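Local coordinates for protein alpha-fucosidase (PDB 2EAE) that hydrolyses alpha-1,2-linked L-fucose from glycans, this chain being the catalytic domain of a larger bifidobacterial fucosidase, at residues Q132-N137 / G410-G415; A517-G522 / V817-F822. The protein carries 1 engineered substitution. All coordinates share one frame; numbering follows the deposited sequence.

Interaction 1: residues Q132-N137 / G410-G415; sequences QGNYLN and GNTPWG. With FUL (beta-L-fucopyranose), chain D; GLC (alpha-D-glucopyranose), chain B; GAL (beta-D-galactopyranose), chain C.
N134 lays its side chain over the backbone of G415, its CB resting 3.5 Å from G415 CA. With CG held between the backbone N and the carbonyl carbon (chi1 65°), the amide reaches on toward T412, where N134 ND2 lies 3.8 Å from T412 CB. G415, at positive phi, has no CB to crowd N134 CB, which fits so close an approach. Beside this overlap the two loops share a direct bond, Y135 N giving its hydrogen to G415 O at 3.1 Å and 160°. Water extends the seam, one molecule donating to both Y135 O and T412 OG1, at 2.7 Å from each. T412 OG1 also bonds T403, while Y135 OH turns away to the carbonyl of I399.

Here the N-terminal beta-sandwich domain meets the (alpha/alpha)6 barrel of the family 95 glycoside hydrolases, so the contact illustrates how a neighbouring domain can pack against a loop that also lines the sugar pocket. The loop folds as a type II beta turn, closed by G415 N to T412 O at 2.9 Å, with P413 and W414 at its corners. W414 points away from the sandwich and into the sugar pocket. One face of its indole receives the methyl of beta-L-fucose, whose C6 lies 3.6 Å from W414 CD2 and is offset toward the ring's rim. At the indole edge, W414 NE1 donates to GLC O4 at 2.9 Å and 164°, the oxygen that joins glucose to galactose. H760 and H419 also meet this ring.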
ATOM      1  N   GLN A 132     -14.169 -17.597   1.643  1.00 23.71           N
ATOM      2  CA  GLN A 132     -13.414 -16.325   1.527  1.00 22.80           C
ATOM      3  C   GLN A 132     -12.200 -16.349   2.444  1.00 22.80           C
ATOM      4  O   GLN A 132     -11.055 -16.134   2.002  1.00 21.75           O
ATOM      5  CB  GLN A 132     -14.310 -15.110   1.821  1.00 21.64           C
ATOM      6  CG  GLN A 132     -13.573 -13.748   1.659  1.00 21.97           C
ATOM      7  CD  GLN A 132     -14.518 -12.552   1.578  1.00 22.35           C
ATOM      8  OE1 GLN A 132     -15.745 -12.697   1.633  1.00 24.34           O
ATOM      9  NE2 GLN A 132     -13.940 -11.352   1.463  1.00 18.98           N
ATOM     10  N   GLY A 133     -12.440 -16.648   3.730  1.00 22.92           N
ATOM     11  CA  GLY A 133     -11.387 -16.659   4.710  1.00 22.81           C
ATOM     12  C   GLY A 133     -10.870 -15.266   5.025  1.00 23.07           C
ATOM     13  O   GLY A 133     -11.472 -14.256   4.636  1.00 22.50           O
ATOM     14  N   ASN A 134      -9.747 -15.230   5.719  1.00 23.66           N
ATOM     15  CA  ASN A 134      -9.089 -13.994   6.101  1.00 23.74           C
ATOM     16  C   ASN A 134      -7.673 -14.209   6.595  1.00 23.53           C
ATOM     17  O   ASN A 134      -7.234 -15.351   6.779  1.00 23.99           O
ATOM     18  CB  ASN A 134      -9.936 -13.157   7.092  1.00 24.20           C
ATOM     19  CG  ASN A 134     -10.145 -13.834   8.447  1.00 26.90           C
ATOM     20  OD1 ASN A 134      -9.752 -14.993   8.687  1.00 29.49           O
ATOM     21  ND2 ASN A 134     -10.778 -13.102   9.345  1.00 29.15           N
ATOM     22  N   TYR A 135      -6.960 -13.109   6.830  1.00 22.65           N
ATOM     23  CA  TYR A 135      -5.637 -13.171   7.460  1.00 21.85           C
ATOM     24  C   TYR A 135      -5.764 -13.426   8.949  1.00 23.45           C
ATOM     25  O   TYR A 135      -6.593 -12.775   9.613  1.00 24.03           O
ATOM     26  CB  TYR A 135      -4.930 -11.832   7.310  1.00 22.00           C
ATOM     27  CG  TYR A 135      -3.474 -11.802   7.730  1.00 19.99           C
ATOM     28  CD1 TYR A 135      -2.559 -12.741   7.240  1.00 19.72           C
ATOM     29  CD2 TYR A 135      -2.991 -10.789   8.554  1.00 19.00           C
ATOM     30  CE1 TYR A 135      -1.228 -12.679   7.588  1.00 19.45           C
ATOM     31  CE2 TYR A 135      -1.656 -10.716   8.903  1.00 18.45           C
ATOM     32  CZ  TYR A 135      -0.766 -11.661   8.411  1.00 20.57           C
ATOM     33  OH  TYR A 135       0.572 -11.586   8.744  1.00 22.37           O
ATOM     34  N   LEU A 136      -4.898 -14.301   9.456  1.00 23.62           N
ATOM     35  CA  LEU A 136      -4.831 -14.678  10.883  1.00 24.23           C
ATOM     36  C   LEU A 136      -3.623 -14.167  11.617  1.00 23.77           C
ATOM     37  O   LEU A 136      -2.484 -14.274  11.140  1.00 24.02           O
ATOM     38  CB  LEU A 136      -4.834 -16.209  11.059  1.00 24.18           C
ATOM     39  CG  LEU A 136      -5.916 -17.048  10.386  1.00 25.93           C
ATOM     40  CD1 LEU A 136      -5.602 -18.534  10.593  1.00 26.49           C
ATOM     41  CD2 LEU A 136      -7.310 -16.721  10.898  1.00 29.47           C
ATOM     42  N   ASN A 137      -3.862 -13.631  12.816  1.00 24.23           N
ATOM     43  CA  ASN A 137      -2.791 -13.517  13.783  1.00 25.25           C
ATOM     44  C   ASN A 137      -2.321 -14.933  14.072  1.00 26.07           C
ATOM     45  O   ASN A 137      -3.164 -15.814  14.323  1.00 25.73           O
ATOM     46  CB  ASN A 137      -3.272 -12.872  15.093  1.00 25.02           C
ATOM     47  CG  ASN A 137      -2.298 -13.094  16.244  1.00 24.46           C
ATOM     48  OD1 ASN A 137      -2.648 -13.766  17.203  1.00 28.60           O
ATOM     49  ND2 ASN A 137      -1.088 -12.569  16.150  1.00 22.57           N
ATOM     50  N   GLY A 410     -15.486 -11.298  10.003  1.00 27.79           N
ATOM     51  CA  GLY A 410     -15.614 -11.818  11.355  1.00 28.11           C
ATOM     52  C   GLY A 410     -14.876 -11.040  12.426  1.00 27.74           C
ATOM     53  O   GLY A 410     -15.120  -9.851  12.634  1.00 28.40           O
ATOM     54  N   ASN A 411     -13.978 -11.727  13.107  1.00 27.52           N
ATOM     55  CA  ASN A 411     -13.235 -11.137  14.223  1.00 28.44           C
ATOM     56  C   ASN A 411     -12.226 -10.109  13.786  1.00 27.39           C
ATOM     57  O   ASN A 411     -11.884  -9.245  14.553  1.00 27.87           O
ATOM     58  CB  ASN A 411     -12.544 -12.213  15.052  1.00 28.66           C
ATOM     59  CG  ASN A 411     -13.551 -13.159  15.703  1.00 32.36           C
ATOM     60  OD1 ASN A 411     -14.184 -12.817  16.703  1.00 35.67           O
ATOM     61  ND2 ASN A 411     -13.698 -14.339  15.136  1.00 32.28           N
ATOM     62  N   THR A 412     -11.732 -10.239  12.561  1.00 26.70           N
ATOM     63  CA  THR A 412     -10.722  -9.330  12.045  1.00 25.07           C
ATOM     64  C   THR A 412     -11.378  -8.330  11.096  1.00 24.98           C
ATOM     65  O   THR A 412     -12.104  -8.717  10.155  1.00 24.87           O
ATOM     66  CB  THR A 412      -9.587 -10.108  11.376  1.00 24.98           C
ATOM     67  OG1 THR A 412      -8.923 -10.887  12.376  1.00 25.35           O
ATOM     68  CG2 THR A 412      -8.553  -9.180  10.742  1.00 23.77           C
ATOM     69  N   PRO A 413     -11.131  -7.032  11.333  1.00 23.96           N
ATOM     70  CA  PRO A 413     -11.845  -6.018  10.555  1.00 23.26           C
ATOM     71  C   PRO A 413     -11.477  -6.120   9.054  1.00 22.35           C
ATOM     72  O   PRO A 413     -10.305  -6.074   8.684  1.00 22.06           O
ATOM     73  CB  PRO A 413     -11.367  -4.697  11.148  1.00 23.21           C
ATOM     74  CG  PRO A 413     -10.202  -4.993  11.956  1.00 24.28           C
ATOM     75  CD  PRO A 413     -10.164  -6.447  12.278  1.00 24.24           C
ATOM     76  N   TRP A 414     -12.497  -6.314   8.235  1.00 21.41           N
ATOM     77  CA  TRP A 414     -12.330  -6.482   6.792  1.00 21.11           C
ATOM     78  C   TRP A 414     -11.338  -7.565   6.447  1.00 20.68           C
ATOM     79  O   TRP A 414     -10.698  -7.552   5.371  1.00 20.07           O
ATOM     80  CB  TRP A 414     -11.948  -5.155   6.132  1.00 20.12           C
ATOM     81  CG  TRP A 414     -12.884  -4.089   6.445  1.00 21.24           C
ATOM     82  CD1 TRP A 414     -14.141  -3.952   5.973  1.00 19.91           C
ATOM     83  CD2 TRP A 414     -12.658  -2.991   7.330  1.00 20.90           C
ATOM     84  NE1 TRP A 414     -14.727  -2.840   6.512  1.00 20.95           N
ATOM     85  CE2 TRP A 414     -13.826  -2.216   7.331  1.00 20.76           C
ATOM     86  CE3 TRP A 414     -11.543  -2.551   8.080  1.00 21.60           C
ATOM     87  CZ2 TRP A 414     -13.949  -1.046   8.090  1.00 22.25           C
ATOM     88  CZ3 TRP A 414     -11.659  -1.389   8.825  1.00 19.53           C
ATOM     89  CH2 TRP A 414     -12.848  -0.645   8.827  1.00 20.97           C
ATOM     90  N   GLY A 415     -11.192  -8.507   7.375  1.00 20.27           N
ATOM     91  CA  GLY A 415     -10.346  -9.658   7.214  1.00 20.18           C
ATOM     92  C   GLY A 415      -8.876  -9.360   7.095  1.00 20.86           C
ATOM     93  O   GLY A 415      -8.080 -10.248   6.736  1.00 21.66           O
TER
HETATM   94  C1  FUL D 900     -13.462   0.305   1.974  0.70 23.78           C
HETATM   95  C2  FUL D 900     -13.691   1.618   2.751  0.70 22.67           C
HETATM   96  O2  FUL D 900     -14.968   2.182   2.374  0.70 21.05           O
HETATM   97  C3  FUL D 900     -13.619   1.470   4.289  0.70 21.46           C
HETATM   98  O3  FUL D 900     -13.439   2.774   4.886  0.70 20.45           O
HETATM   99  C4  FUL D 900     -12.453   0.574   4.710  0.70 21.66           C
HETATM  100  O4  FUL D 900     -11.271   1.288   4.327  0.70 19.05           O
HETATM  101  C5  FUL D 900     -12.518  -0.758   3.962  0.70 23.09           C
HETATM  102  C6  FUL D 900     -11.348  -1.689   4.281  0.70 22.86           C
HETATM  103  O5  FUL D 900     -12.465  -0.521   2.562  0.70 24.90           O
HETATM  104  O1  FUL D 900     -12.986   0.535   0.632  0.70 24.06           O
HETATM  105  C1  GLC B   1     -19.911  -0.233   8.596  0.70 35.91           C
HETATM  106  C2  GLC B   1     -19.620  -1.741   8.504  0.70 33.48           C
HETATM  107  C3  GLC B   1     -18.386  -2.085   7.687  0.70 29.66           C
HETATM  108  C4  GLC B   1     -18.365  -1.277   6.403  0.70 27.61           C
HETATM  109  C5  GLC B   1     -18.245   0.179   6.828  0.70 31.56           C
HETATM  110  C6  GLC B   1     -18.125   1.088   5.618  0.70 32.54           C
HETATM  111  O1  GLC B   1     -19.390   0.327   9.783  0.70 41.25           O
HETATM  112  O2  GLC B   1     -19.426  -2.335   9.767  0.70 32.14           O
HETATM  113  O3  GLC B   1     -18.489  -3.453   7.412  0.70 29.61           O
HETATM  114  O4  GLC B   1     -17.264  -1.648   5.594  0.70 19.79           O
HETATM  115  O5  GLC B   1     -19.432   0.557   7.506  0.70 36.39           O
HETATM  116  O6  GLC B   1     -19.420   1.177   5.054  0.70 32.79           O
HETATM  117  C1  GAL C   2     -17.547  -2.242   4.345  0.70 17.62           C
HETATM  118  C2  GAL C   2     -16.430  -1.895   3.348  0.70 14.48           C
HETATM  119  C3  GAL C   2     -16.635  -2.641   2.019  0.70 14.81           C
HETATM  120  C4  GAL C   2     -16.773  -4.146   2.314  0.70 11.83           C
HETATM  121  C5  GAL C   2     -17.916  -4.372   3.314  0.70 15.98           C
HETATM  122  C6  GAL C   2     -17.967  -5.830   3.715  0.70 17.25           C
HETATM  123  O2  GAL C   2     -16.295  -0.506   3.166  0.70 19.63           O
HETATM  124  O3  GAL C   2     -15.496  -2.407   1.228  0.70 11.06           O
HETATM  125  O4  GAL C   2     -15.568  -4.622   2.864  0.70 12.28           O
HETATM  126  O5  GAL C   2     -17.641  -3.635   4.491  0.70 16.46           O
HETATM  127  O6  GAL C   2     -19.179  -6.051   4.425  0.70 23.11           O
HETATM  128  O   HOH W   1     -12.589 -11.465   9.885  1.00 25.49           O
HETATM  129  O   HOH W   2     -13.028 -13.946  11.609  1.00 38.40           O
HETATM  130  O   HOH W   3      -8.677 -13.279  11.199  1.00 24.27           O
HETATM  131  O   HOH W   4      -5.592 -10.999  11.464  1.00 27.13           O

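Interaction 2: residues A517-G522 / V817-F822; sequences AYEYSG and VARGNF. With CA (calcium ion), chain E.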
ATOM      1  N   ALA A 517       5.918   0.867 -11.870  1.00 19.18           N
ATOM      2  CA  ALA A 517       7.168   0.144 -11.692  1.00 20.40           C
ATOM      3  C   ALA A 517       8.030   0.339 -12.940  1.00 21.34           C
ATOM      4  O   ALA A 517       9.235   0.570 -12.827  1.00 20.76           O
ATOM      5  CB  ALA A 517       6.930  -1.330 -11.415  1.00 20.27           C
ATOM      6  N   TYR A 518       7.413   0.258 -14.114  1.00 20.57           N
ATOM      7  CA  TYR A 518       8.113   0.590 -15.330  1.00 21.02           C
ATOM      8  C   TYR A 518       8.337   2.101 -15.553  1.00 21.35           C
ATOM      9  O   TYR A 518       9.416   2.510 -16.011  1.00 21.09           O
ATOM     10  CB  TYR A 518       7.398  -0.013 -16.539  1.00 21.01           C
ATOM     11  CG  TYR A 518       7.937   0.563 -17.802  1.00 22.70           C
ATOM     12  CD1 TYR A 518       9.186   0.168 -18.303  1.00 25.13           C
ATOM     13  CD2 TYR A 518       7.224   1.557 -18.482  1.00 24.20           C
ATOM     14  CE1 TYR A 518       9.678   0.743 -19.454  1.00 25.16           C
ATOM     15  CE2 TYR A 518       7.717   2.128 -19.636  1.00 25.21           C
ATOM     16  CZ  TYR A 518       8.931   1.718 -20.110  1.00 25.39           C
ATOM     17  OH  TYR A 518       9.395   2.306 -21.263  1.00 27.18           O
ATOM     18  N   GLU A 519       7.339   2.936 -15.255  1.00 20.04           N
ATOM     19  CA  GLU A 519       7.498   4.365 -15.407  1.00 21.54           C
ATOM     20  C   GLU A 519       8.661   4.953 -14.609  1.00 21.48           C
ATOM     21  O   GLU A 519       9.331   5.891 -15.069  1.00 21.91           O
ATOM     22  CB  GLU A 519       6.227   5.104 -14.986  1.00 22.26           C
ATOM     23  CG  GLU A 519       5.263   5.354 -16.098  1.00 25.06           C
ATOM     24  CD  GLU A 519       4.206   6.364 -15.722  1.00 24.74           C
ATOM     25  OE1 GLU A 519       3.887   7.236 -16.561  1.00 24.42           O
ATOM     26  OE2 GLU A 519       3.728   6.326 -14.571  1.00 21.75           O
ATOM     27  N   TYR A 520       8.897   4.404 -13.420  1.00 21.15           N
ATOM     28  CA  TYR A 520       9.947   4.925 -12.555  1.00 21.18           C
ATOM     29  C   TYR A 520      11.324   4.318 -12.810  1.00 22.17           C
ATOM     30  O   TYR A 520      12.344   4.886 -12.376  1.00 23.30           O
ATOM     31  CB  TYR A 520       9.585   4.704 -11.097  1.00 21.27           C
ATOM     32  CG  TYR A 520       8.644   5.734 -10.479  1.00 21.01           C
ATOM     33  CD1 TYR A 520       7.241   5.584 -10.545  1.00 22.50           C
ATOM     34  CD2 TYR A 520       9.149   6.828  -9.772  1.00 21.52           C
ATOM     35  CE1 TYR A 520       6.379   6.530  -9.918  1.00 20.77           C
ATOM     36  CE2 TYR A 520       8.292   7.769  -9.137  1.00 18.78           C
ATOM     37  CZ  TYR A 520       6.930   7.624  -9.226  1.00 22.22           C
ATOM     38  OH  TYR A 520       6.129   8.545  -8.587  1.00 23.12           O
ATOM     39  N   SER A 521      11.370   3.185 -13.485  1.00 21.41           N
ATOM     40  CA  SER A 521      12.625   2.475 -13.644  1.00 22.27           C
ATOM     41  C   SER A 521      13.160   2.514 -15.074  1.00 23.37           C
ATOM     42  O   SER A 521      14.381   2.542 -15.258  1.00 23.56           O
ATOM     43  CB  SER A 521      12.505   1.018 -13.193  1.00 22.38           C
ATOM     44  OG  SER A 521      11.709   0.284 -14.118  1.00 22.87           O
ATOM     45  N   GLY A 522      12.249   2.479 -16.049  1.00 22.76           N
ATOM     46  CA  GLY A 522      12.600   2.198 -17.462  1.00 24.10           C
ATOM     47  C   GLY A 522      13.220   0.828 -17.726  1.00 24.52           C
ATOM     48  O   GLY A 522      13.887   0.629 -18.741  1.00 25.37           O
ATOM     49  N   VAL A 817      12.697   9.690  -5.979  1.00 19.66           N
ATOM     50  CA  VAL A 817      12.819   9.167  -7.323  1.00 20.07           C
ATOM     51  C   VAL A 817      11.733   9.762  -8.213  1.00 20.25           C
ATOM     52  O   VAL A 817      10.561   9.805  -7.827  1.00 20.70           O
ATOM     53  CB  VAL A 817      12.779   7.651  -7.310  1.00 19.91           C
ATOM     54  CG1 VAL A 817      12.989   7.082  -8.749  1.00 21.15           C
ATOM     55  CG2 VAL A 817      13.884   7.104  -6.358  1.00 19.70           C
ATOM     56  N   ALA A 818      12.131  10.251  -9.389  1.00 21.03           N
ATOM     57  CA  ALA A 818      11.204  10.742 -10.388  1.00 19.50           C
ATOM     58  C   ALA A 818      11.075   9.756 -11.555  1.00 20.12           C
ATOM     59  O   ALA A 818      12.018   9.024 -11.880  1.00 20.42           O
ATOM     60  CB  ALA A 818      11.633  12.126 -10.926  1.00 20.58           C
ATOM     61  N   ARG A 819       9.913   9.772 -12.198  1.00 19.19           N
ATOM     62  CA  ARG A 819       9.660   8.950 -13.383  1.00 20.01           C
ATOM     63  C   ARG A 819      10.707   9.266 -14.445  1.00 20.33           C
ATOM     64  O   ARG A 819      11.134  10.416 -14.564  1.00 22.66           O
ATOM     65  CB  ARG A 819       8.251   9.210 -13.922  1.00 19.27           C
ATOM     66  CG  ARG A 819       7.167   8.476 -13.125  1.00 19.17           C
ATOM     67  CD  ARG A 819       5.754   8.995 -13.555  1.00 20.64           C
ATOM     68  NE  ARG A 819       4.665   8.514 -12.689  1.00 19.73           N
ATOM     69  CZ  ARG A 819       4.332   9.070 -11.533  1.00 20.37           C
ATOM     70  NH1 ARG A 819       5.019  10.094 -11.048  1.00 19.87           N
ATOM     71  NH2 ARG A 819       3.301   8.587 -10.858  1.00 21.39           N
ATOM     72  N   GLY A 820      11.058   8.260 -15.229  1.00 21.32           N
ATOM     73  CA  GLY A 820      12.225   8.335 -16.124  1.00 23.21           C
ATOM     74  C   GLY A 820      13.477   7.836 -15.418  1.00 22.71           C
ATOM     75  O   GLY A 820      14.540   7.668 -16.048  1.00 23.25           O
ATOM     76  N   ASN A 821      13.369   7.622 -14.097  1.00 22.42           N
ATOM     77  CA  ASN A 821      14.444   7.070 -13.274  1.00 22.53           C
ATOM     78  C   ASN A 821      15.535   8.116 -12.965  1.00 22.83           C
ATOM     79  O   ASN A 821      16.716   7.942 -13.325  1.00 22.48           O
ATOM     80  CB  ASN A 821      15.026   5.774 -13.862  1.00 22.07           C
ATOM     81  CG  ASN A 821      15.670   4.890 -12.805  1.00 23.05           C
ATOM     82  OD1 ASN A 821      15.966   5.320 -11.674  1.00 23.96           O
ATOM     83  ND2 ASN A 821      15.937   3.664 -13.178  1.00 23.78           N
ATOM     84  N   PHE A 822      15.119   9.202 -12.315  1.00 22.15           N
ATOM     85  CA  PHE A 822      16.046  10.207 -11.794  1.00 22.07           C
ATOM     86  C   PHE A 822      16.013  10.184 -10.258  1.00 22.95           C
ATOM     87  O   PHE A 822      14.925  10.128  -9.683  1.00 21.93           O
ATOM     88  CB  PHE A 822      15.691  11.594 -12.316  1.00 22.41           C
ATOM     89  CG  PHE A 822      15.797  11.728 -13.830  1.00 24.80           C
ATOM     90  CD1 PHE A 822      17.000  12.116 -14.424  1.00 27.11           C
ATOM     91  CD2 PHE A 822      14.695  11.446 -14.659  1.00 26.08           C
ATOM     92  CE1 PHE A 822      17.102  12.253 -15.839  1.00 27.78           C
ATOM     93  CE2 PHE A 822      14.796  11.551 -16.069  1.00 25.80           C
ATOM     94  CZ  PHE A 822      16.006  11.965 -16.641  1.00 25.85           C
TER
HETATM   95 CA    CA E 902       1.689   7.792 -15.521  1.00 26.81          CA
HETATM   96  O   HOH W   5       7.984  11.463  -8.567  1.00 26.01           O
HETATM   97  O   HOH W   6       1.046   7.049 -17.884  1.00 29.59           O
HETATM   98  O   HOH W   7       0.237   6.018 -15.174  1.00 26.56           O
HETATM   99  O   HOH W   8       2.738   9.870 -15.723  1.00 20.39           O
HETATM  100  O   HOH W   9       1.016   8.467 -13.332  1.00 26.41           O
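One face of the Y520 ring carries R819 CG, centred 3.8 Å from the centroid and 9° off the normal, a CH-pi contact, while V817 O sits at the ring's edge, 3.3 Å from Y520 CE2. The R819 guanidinium in turn has Y520 CE1 and OH over one face and E519 OE2 at its edge. R819 keeps its chain extended from CG to NE (chi2 169°), which carries NE past the ring to E519 OE2, 3.0 Å away, in a salt bridge. The bond reaches that oxygen from above the carboxylate, whose plane stands 78° from the guanidinium. With an alanine for R819, E519 OE2 would probably keep calcium but lose its arginine partner, and a Y520 face its cover.

G820 N to E519 O (2.9 Å, backbone) and side-chain N821 ND2 to S521 O (2.8 Å) tie the helix end to the turn. N821 and F822 form a G1 beta bulge opposite A818, so a beta hairpin of the C-terminal domain docks on a helix of the catalytic barrel.

E519 also chelates calcium through OE1 (2.5 Å) and OE2 (2.7 Å), alongside D689 and four waters; two cationic partners on one carboxylate would favour its staying ionised.

Interactions 1 and 2 exemplify one principle, a catalytic barrel clasped by its flanking domains, at two separate places. The first joins the barrel to the N-terminal sandwich, the second to the C-terminal domain. They lie on opposite sides of the chain's centre, their own centres 35 Å apart and their nearest atoms about 23 Å apart. Their relation to the sugars differs: 410-415 supplies a wall of the pocket, whereas the calcium held at 517-522 is 23.0 Å from FUL O1. A different calcium lies about 7 Å from the side chain of Y135, near E76 and L392, so each interface has a metal close by, but only interaction 2 binds one directly.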